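Side-chain contacts in agrin (Gallus gallus, PDB 1PZ7), which is a basal lamina protein that probably directs acetylcholine receptor clustering at the nerve-muscle junction, its function being modulated by alternative splicing and calcium binding: residues Glu122-Val127 and Pro132-Ser137; Ile78-Val83 and Ile114-Val119. One frame throughout, in Å; residues are numbered along the deposited sequence.

In the fold
From the N terminus, contact 2 comes first. Its partners, 78-83 and 114-119, close a long loop of 30 residues that runs through strands 86-92 and 98-103, and they join the two sheets of the laminin G domain face to face. Contact 1 opens only after contact 2 has closed, so the two are in series and neither nest nor cross. It closes a short hairpin of four intervening residues between 122-127 and 132-137, within one sheet. Strands 112-119 and 122-127 are neighbours in that sheet, where S124 N probably bonds to Y117 O and Q126 N to K115 O. L125 CD1 also packs on A116 CB, linking the hairpin to the core.

Contact 1. Residues Glu122-Val127 and Pro132-Ser137; sequences EGSLQV and PITGSS
L125 and I133 form an antiparallel hydrogen-bonded pair. L125 N donates to I133 O over 2.8 Å, and I133 N donates back to L125 O, also over 2.8 Å. On one face of the sheet their side chains meet at the root, CB of L125 to CB of I133 at 4.4 Å, and then part: I133 sets CG1 anti to its carbonyl carbon (chi1 -56°), and its end leads away from L125. G123 and G135, the next hydrogen-bonded pair, put no side chain on that face. Here the bonding is lopsided, for G123 N reaches G135 O at 2.8 Å whereas the return bond from G135 N to G123 O is weak, at 3.4 Å. Between these pairs, S124 CA lies 3.2 Å from I133 O in a CA-H...O contact.

The arrangement is a beta hairpin in one sheet of the laminin G sandwich, strand 133-136 being joined to the rest of that sheet through 122-127. On the other face S124 OG, anti to the backbone N (chi1 178°), rests against P132 CB at 3.7 Å, while Q126 runs alongside the proline ring, pointing the same way. Farther along, the extended chain of E122 passes S136, with CG 3.5 Å from S136 OG.

Outward from this shell, L125 packs on I114 of the adjoining strand and on S102 of the opposing sheet, and I133 touches T103 there. At the hairpin's open end R121 NE bonds to S137 O, and at its turn E130 OE2 accepts from V127 N.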
ATOM      1  N   GLU A 122       9.777  -8.256 -10.916  1.00  9.31           N
ATOM      2  CA  GLU A 122       8.878  -7.585 -11.850  1.00  9.37           C
ATOM      3  C   GLU A 122       7.654  -6.975 -11.194  1.00  9.54           C
ATOM      4  O   GLU A 122       6.930  -7.644 -10.457  1.00 10.28           O
ATOM      5  CB  GLU A 122       8.390  -8.575 -12.903  1.00  9.60           C
ATOM      6  CG  GLU A 122       9.462  -9.097 -13.839  1.00 10.41           C
ATOM      7  CD  GLU A 122       8.873  -9.968 -14.926  1.00 11.78           C
ATOM      8  OE1 GLU A 122       8.715  -9.483 -16.063  1.00 14.30           O
ATOM      9  OE2 GLU A 122       8.542 -11.134 -14.633  1.00 12.56           O
ATOM     10  N   GLY A 123       7.405  -5.709 -11.497  1.00  9.34           N
ATOM     11  CA  GLY A 123       6.269  -5.008 -10.939  1.00  9.39           C
ATOM     12  C   GLY A 123       5.309  -4.522 -11.999  1.00  9.38           C
ATOM     13  O   GLY A 123       5.684  -4.346 -13.164  1.00  9.43           O
ATOM     14  N   SER A 124       4.067  -4.303 -11.586  1.00  9.57           N
ATOM     15  CA  SER A 124       3.033  -3.781 -12.462  1.00  9.75           C
ATOM     16  C   SER A 124       2.129  -2.870 -11.657  1.00  9.71           C
ATOM     17  O   SER A 124       1.749  -3.194 -10.534  1.00  9.96           O
ATOM     18  CB  SER A 124       2.205  -4.913 -13.067  1.00  9.65           C
ATOM     19  OG  SER A 124       1.163  -4.401 -13.889  1.00 10.43           O
ATOM     20  N   LEU A 125       1.802  -1.722 -12.231  1.00  9.58           N
ATOM     21  CA  LEU A 125       0.915  -0.773 -11.591  1.00  9.35           C
ATOM     22  C   LEU A 125      -0.088  -0.271 -12.615  1.00  9.28           C
ATOM     23  O   LEU A 125       0.288   0.178 -13.700  1.00  9.19           O
ATOM     24  CB  LEU A 125       1.705   0.403 -11.025  1.00  9.44           C
ATOM     25  CG  LEU A 125       0.867   1.525 -10.413  1.00  9.69           C
ATOM     26  CD1 LEU A 125       0.082   1.035  -9.194  1.00  9.54           C
ATOM     27  CD2 LEU A 125       1.759   2.688 -10.029  1.00 10.31           C
ATOM     28  N   GLN A 126      -1.368  -0.364 -12.277  1.00  9.08           N
ATOM     29  CA  GLN A 126      -2.422   0.126 -13.154  1.00  9.30           C
ATOM     30  C   GLN A 126      -3.458   0.879 -12.358  1.00  9.08           C
ATOM     31  O   GLN A 126      -4.148   0.297 -11.524  1.00  9.22           O
ATOM     32  CB  GLN A 126      -3.124  -1.008 -13.910  1.00  9.53           C
ATOM     33  CG  GLN A 126      -4.267  -0.488 -14.792  1.00 11.02           C
ATOM     34  CD  GLN A 126      -5.095  -1.573 -15.451  1.00 12.56           C
ATOM     35  OE1 GLN A 126      -6.132  -1.281 -16.057  1.00 15.90           O
ATOM     36  NE2 GLN A 126      -4.654  -2.816 -15.338  1.00 14.21           N
ATOM     37  N   VAL A 127      -3.578   2.171 -12.633  1.00  8.99           N
ATOM     38  CA  VAL A 127      -4.599   2.991 -12.012  1.00  9.28           C
ATOM     39  C   VAL A 127      -5.664   3.226 -13.080  1.00  9.62           C
ATOM     40  O   VAL A 127      -5.340   3.520 -14.233  1.00 10.09           O
ATOM     41  CB  VAL A 127      -4.016   4.321 -11.514  1.00  9.15           C
ATOM     42  CG1 VAL A 127      -5.086   5.164 -10.844  1.00  8.90           C
ATOM     43  CG2 VAL A 127      -2.869   4.060 -10.553  1.00  9.35           C
ATOM     44  N   PRO A 132      -0.889  -0.739 -18.093  1.00 10.35           N
ATOM     45  CA  PRO A 132      -0.067  -0.994 -16.911  1.00 10.46           C
ATOM     46  C   PRO A 132       1.362  -0.500 -17.047  1.00 10.69           C
ATOM     47  O   PRO A 132       1.969  -0.604 -18.109  1.00 10.67           O
ATOM     48  CB  PRO A 132      -0.108  -2.512 -16.779  1.00 10.73           C
ATOM     49  CG  PRO A 132      -1.406  -2.882 -17.382  1.00 10.64           C
ATOM     50  CD  PRO A 132      -1.573  -1.960 -18.553  1.00 10.42           C
ATOM     51  N   ILE A 133       1.867   0.067 -15.962  1.00 10.66           N
ATOM     52  CA  ILE A 133       3.248   0.510 -15.876  1.00 10.97           C
ATOM     53  C   ILE A 133       4.033  -0.674 -15.357  1.00 10.94           C
ATOM     54  O   ILE A 133       3.669  -1.242 -14.325  1.00 11.24           O
ATOM     55  CB  ILE A 133       3.383   1.670 -14.872  1.00 11.44           C
ATOM     56  CG1 ILE A 133       2.455   2.823 -15.257  1.00 12.85           C
ATOM     57  CG2 ILE A 133       4.839   2.123 -14.765  1.00 11.66           C
ATOM     58  CD1 ILE A 133       2.813   3.507 -16.531  1.00 14.11           C
ATOM     59  N   THR A 134       5.106  -1.048 -16.046  1.00 10.89           N
ATOM     60  CA  THR A 134       5.923  -2.170 -15.603  1.00 11.16           C
ATOM     61  C   THR A 134       7.369  -1.758 -15.431  1.00 11.31           C
ATOM     62  O   THR A 134       7.825  -0.754 -15.983  1.00 12.14           O
ATOM     63  CB  THR A 134       5.853  -3.352 -16.595  1.00 11.11           C
ATOM     64  OG1 THR A 134       6.356  -2.948 -17.874  1.00 12.11           O
ATOM     65  CG2 THR A 134       4.415  -3.779 -16.852  1.00 11.36           C
ATOM     66  N   GLY A 135       8.095  -2.558 -14.668  1.00 10.85           N
ATOM     67  CA  GLY A 135       9.496  -2.310 -14.414  1.00 10.84           C
ATOM     68  C   GLY A 135       9.983  -3.345 -13.434  1.00 10.50           C
ATOM     69  O   GLY A 135       9.175  -4.070 -12.846  1.00 11.53           O
ATOM     70  N   SER A 136      11.292  -3.417 -13.251  1.00 10.07           N
ATOM     71  CA  SER A 136      11.876  -4.388 -12.347  1.00  9.87           C
ATOM     72  C   SER A 136      12.930  -3.767 -11.444  1.00  9.47           C
ATOM     73  O   SER A 136      13.658  -2.854 -11.845  1.00  9.51           O
ATOM     74  CB  SER A 136      12.500  -5.536 -13.143  1.00  9.97           C
ATOM     75  OG  SER A 136      11.509  -6.237 -13.873  1.00 11.18           O
ATOM     76  N   SER A 137      12.999  -4.265 -10.215  1.00  9.30           N
ATOM     77  CA  SER A 137      14.037  -3.855  -9.285  1.00  9.13           C
ATOM     78  C   SER A 137      15.343  -4.490  -9.765  1.00  8.99           C
ATOM     79  O   SER A 137      15.321  -5.442 -10.547  1.00  8.87           O
ATOM     80  CB  SER A 137      13.678  -4.274  -7.854  1.00  9.21           C
ATOM     81  OG  SER A 137      13.355  -5.654  -7.787  1.00  9.29           O
TER

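Contact 2. Residues Ile78-Val83 and Ile114-Val119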
ATOM      1  N   ILE A  78       7.293  -2.849   0.262  1.00  8.30           N
ATOM      2  CA  ILE A  78       6.593  -2.527  -0.966  1.00  8.53           C
ATOM      3  C   ILE A  78       5.509  -1.561  -0.511  1.00  8.74           C
ATOM      4  O   ILE A  78       4.831  -1.796   0.496  1.00  8.71           O
ATOM      5  CB  ILE A  78       6.048  -3.771  -1.711  1.00  8.51           C
ATOM      6  CG1 ILE A  78       5.389  -3.360  -3.028  1.00  8.74           C
ATOM      7  CG2 ILE A  78       5.066  -4.552  -0.860  1.00  8.68           C
ATOM      8  CD1 ILE A  78       5.228  -4.516  -3.989  1.00  9.61           C
ATOM      9  N   ALA A  79       5.384  -0.441  -1.211  1.00  8.89           N
ATOM     10  CA  ALA A  79       4.452   0.588  -0.795  1.00  9.15           C
ATOM     11  C   ALA A  79       3.784   1.267  -1.970  1.00  9.26           C
ATOM     12  O   ALA A  79       4.346   1.325  -3.066  1.00  9.28           O
ATOM     13  CB  ALA A  79       5.176   1.623   0.045  1.00  9.55           C
ATOM     14  N   LEU A  80       2.578   1.770  -1.718  1.00  8.82           N
ATOM     15  CA  LEU A  80       1.834   2.588  -2.665  1.00  9.31           C
ATOM     16  C   LEU A  80       1.696   3.966  -2.042  1.00  9.09           C
ATOM     17  O   LEU A  80       1.378   4.089  -0.857  1.00  9.05           O
ATOM     18  CB  LEU A  80       0.446   2.012  -2.922  1.00  9.57           C
ATOM     19  CG  LEU A  80       0.426   0.615  -3.534  1.00 10.38           C
ATOM     20  CD1 LEU A  80      -0.996   0.108  -3.687  1.00 10.95           C
ATOM     21  CD2 LEU A  80       1.144   0.621  -4.873  1.00 12.09           C
ATOM     22  N   ALA A  81       1.925   5.006  -2.830  1.00  9.34           N
ATOM     23  CA  ALA A  81       1.831   6.364  -2.323  1.00  9.21           C
ATOM     24  C   ALA A  81       1.424   7.288  -3.440  1.00  9.28           C
ATOM     25  O   ALA A  81       1.649   6.987  -4.605  1.00  9.13           O
ATOM     26  CB  ALA A  81       3.170   6.808  -1.759  1.00  9.21           C
ATOM     27  N   ILE A  82       0.821   8.410  -3.076  1.00  8.78           N
ATOM     28  CA  ILE A  82       0.531   9.459  -4.033  1.00  8.87           C
ATOM     29  C   ILE A  82       1.718  10.398  -3.931  1.00  8.76           C
ATOM     30  O   ILE A  82       1.990  10.926  -2.858  1.00  8.54           O
ATOM     31  CB  ILE A  82      -0.768  10.191  -3.672  1.00  8.98           C
ATOM     32  CG1 ILE A  82      -1.951   9.216  -3.630  1.00  9.43           C
ATOM     33  CG2 ILE A  82      -1.033  11.309  -4.675  1.00  9.15           C
ATOM     34  CD1 ILE A  82      -3.245   9.840  -3.114  1.00  9.97           C
ATOM     35  N   VAL A  83       2.444  10.565  -5.027  1.00  8.55           N
ATOM     36  CA  VAL A  83       3.614  11.427  -5.044  1.00  8.95           C
ATOM     37  C   VAL A  83       3.432  12.433  -6.160  1.00  8.74           C
ATOM     38  O   VAL A  83       3.363  12.066  -7.333  1.00  8.58           O
ATOM     39  CB  VAL A  83       4.903  10.627  -5.279  1.00  9.23           C
ATOM     40  CG1 VAL A  83       6.101  11.560  -5.386  1.00 10.35           C
ATOM     41  CG2 VAL A  83       5.100   9.606  -4.168  1.00  9.69           C
ATOM     42  N   ILE A 114      -7.113   0.854  -8.249  1.00  9.92           N
ATOM     43  CA  ILE A 114      -5.671   0.661  -8.309  1.00  9.74           C
ATOM     44  C   ILE A 114      -5.391  -0.833  -8.269  1.00  9.82           C
ATOM     45  O   ILE A 114      -5.909  -1.537  -7.412  1.00  9.73           O
ATOM     46  CB  ILE A 114      -4.961   1.336  -7.116  1.00  9.47           C
ATOM     47  CG1 ILE A 114      -5.217   2.844  -7.111  1.00  9.90           C
ATOM     48  CG2 ILE A 114      -3.463   1.044  -7.157  1.00  9.86           C
ATOM     49  CD1 ILE A 114      -4.767   3.530  -5.851  1.00 10.83           C
ATOM     50  N   LYS A 115      -4.581  -1.310  -9.204  1.00  9.97           N
ATOM     51  CA  LYS A 115      -4.136  -2.695  -9.215  1.00 10.83           C
ATOM     52  C   LYS A 115      -2.615  -2.678  -9.272  1.00 10.66           C
ATOM     53  O   LYS A 115      -2.018  -2.156 -10.215  1.00 10.78           O
ATOM     54  CB  LYS A 115      -4.709  -3.450 -10.408  1.00 11.22           C
ATOM     55  CG  LYS A 115      -4.149  -4.850 -10.554  1.00 13.78           C
ATOM     56  CD  LYS A 115      -4.759  -5.587 -11.720  1.00 16.06           C
ATOM     57  CE  LYS A 115      -6.159  -6.061 -11.408  1.00 17.07           C
ATOM     58  NZ  LYS A 115      -6.693  -6.884 -12.519  1.00 18.74           N
ATOM     59  N   ALA A 116      -1.982  -3.231  -8.250  1.00 10.86           N
ATOM     60  CA  ALA A 116      -0.535  -3.219  -8.173  1.00 11.34           C
ATOM     61  C   ALA A 116      -0.032  -4.582  -7.740  1.00 11.42           C
ATOM     62  O   ALA A 116      -0.503  -5.132  -6.744  1.00 12.49           O
ATOM     63  CB  ALA A 116      -0.093  -2.170  -7.203  1.00 11.38           C
ATOM     64  N   TYR A 117       0.923  -5.127  -8.482  1.00 11.45           N
ATOM     65  CA  TYR A 117       1.482  -6.414  -8.110  1.00 11.29           C
ATOM     66  C   TYR A 117       2.958  -6.531  -8.435  1.00 10.50           C
ATOM     67  O   TYR A 117       3.520  -5.760  -9.221  1.00 10.53           O
ATOM     68  CB  TYR A 117       0.686  -7.576  -8.715  1.00 11.93           C
ATOM     69  CG  TYR A 117       0.713  -7.698 -10.220  1.00 13.29           C
ATOM     70  CD1 TYR A 117      -0.307  -7.167 -10.996  1.00 15.07           C
ATOM     71  CD2 TYR A 117       1.734  -8.388 -10.867  1.00 14.39           C
ATOM     72  CE1 TYR A 117      -0.302  -7.295 -12.371  1.00 16.38           C
ATOM     73  CE2 TYR A 117       1.747  -8.521 -12.246  1.00 15.63           C
ATOM     74  CZ  TYR A 117       0.727  -7.973 -12.988  1.00 16.19           C
ATOM     75  OH  TYR A 117       0.742  -8.104 -14.358  1.00 18.05           O
ATOM     76  N   ARG A 118       3.581  -7.500  -7.781  1.00  9.89           N
ATOM     77  CA  ARG A 118       4.987  -7.787  -7.945  1.00  9.44           C
ATOM     78  C   ARG A 118       5.151  -9.297  -7.963  1.00  9.35           C
ATOM     79  O   ARG A 118       4.563  -9.990  -7.139  1.00  9.67           O
ATOM     80  CB  ARG A 118       5.797  -7.200  -6.789  1.00  9.49           C
ATOM     81  CG  ARG A 118       7.281  -7.564  -6.828  1.00  8.89           C
ATOM     82  CD  ARG A 118       8.030  -7.298  -5.534  1.00  9.04           C
ATOM     83  NE  ARG A 118       7.553  -8.174  -4.467  1.00  8.10           N
ATOM     84  CZ  ARG A 118       8.036  -9.381  -4.184  1.00  9.31           C
ATOM     85  NH1 ARG A 118       9.034  -9.907  -4.884  1.00  8.96           N
ATOM     86  NH2 ARG A 118       7.509 -10.071  -3.184  1.00  8.94           N
ATOM     87  N   VAL A 119       5.919  -9.794  -8.928  1.00  8.97           N
ATOM     88  CA  VAL A 119       6.282 -11.204  -9.003  1.00  9.31           C
ATOM     89  C   VAL A 119       7.801 -11.179  -9.095  1.00  8.88           C
ATOM     90  O   VAL A 119       8.353 -10.755 -10.111  1.00  9.06           O
ATOM     91  CB  VAL A 119       5.671 -11.918 -10.231  1.00  9.56           C
ATOM     92  CG1 VAL A 119       6.124 -13.366 -10.289  1.00 10.25           C
ATOM     93  CG2 VAL A 119       4.146 -11.843 -10.210  1.00 10.40           C
TER
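L80 and I78 meet A116, I114 and R118 across the middle of the laminin G beta sandwich, each strand sending alternate side chains into the space between the two sheets. The short strand segments run roughly antiparallel, at 155°, with a closest axis approach of 9.4 Å. That spacing keeps the backbones apart and leaves the contact to side chains, all of them buried.

Apolar contacts come first. L80 sets CG anti to its carbonyl carbon (chi1 -62°), and its two methyls divide the opposing strand between them: CD2 meets A116 CB at 3.8 Å, while CD1 lies more loosely against I114 CG2, at 4.4 Å. L80 and A116 face each other across the sandwich, their CA atoms 8.3 Å apart. Nearer the other end, I78 is stretched out, and its terminal CD1 touches R118 CB at 3.9 Å, the two side chains crossing at a slant. Y91 packs against both I78 and R118, and M89 and I65 flank L80 on its own sheet.

Polar interactions gather at the end of R118, a buried charge. Its chain bends at chi3 (66°), and the guanidinium is gripped by backbone carbonyls: NH1 bonds to Q120 O and weakly to T142 O, NH2 to L47 O. These acceptors would help to offset the charge and fix the group's rotation. A calcium ion lies about 8 Å from the arginine side chain, and L93, one of the residues of the metal site, packs on R118. I78 CD1 lies at the guanidinium edge, near its plane, 4.4 Å from R118 NE.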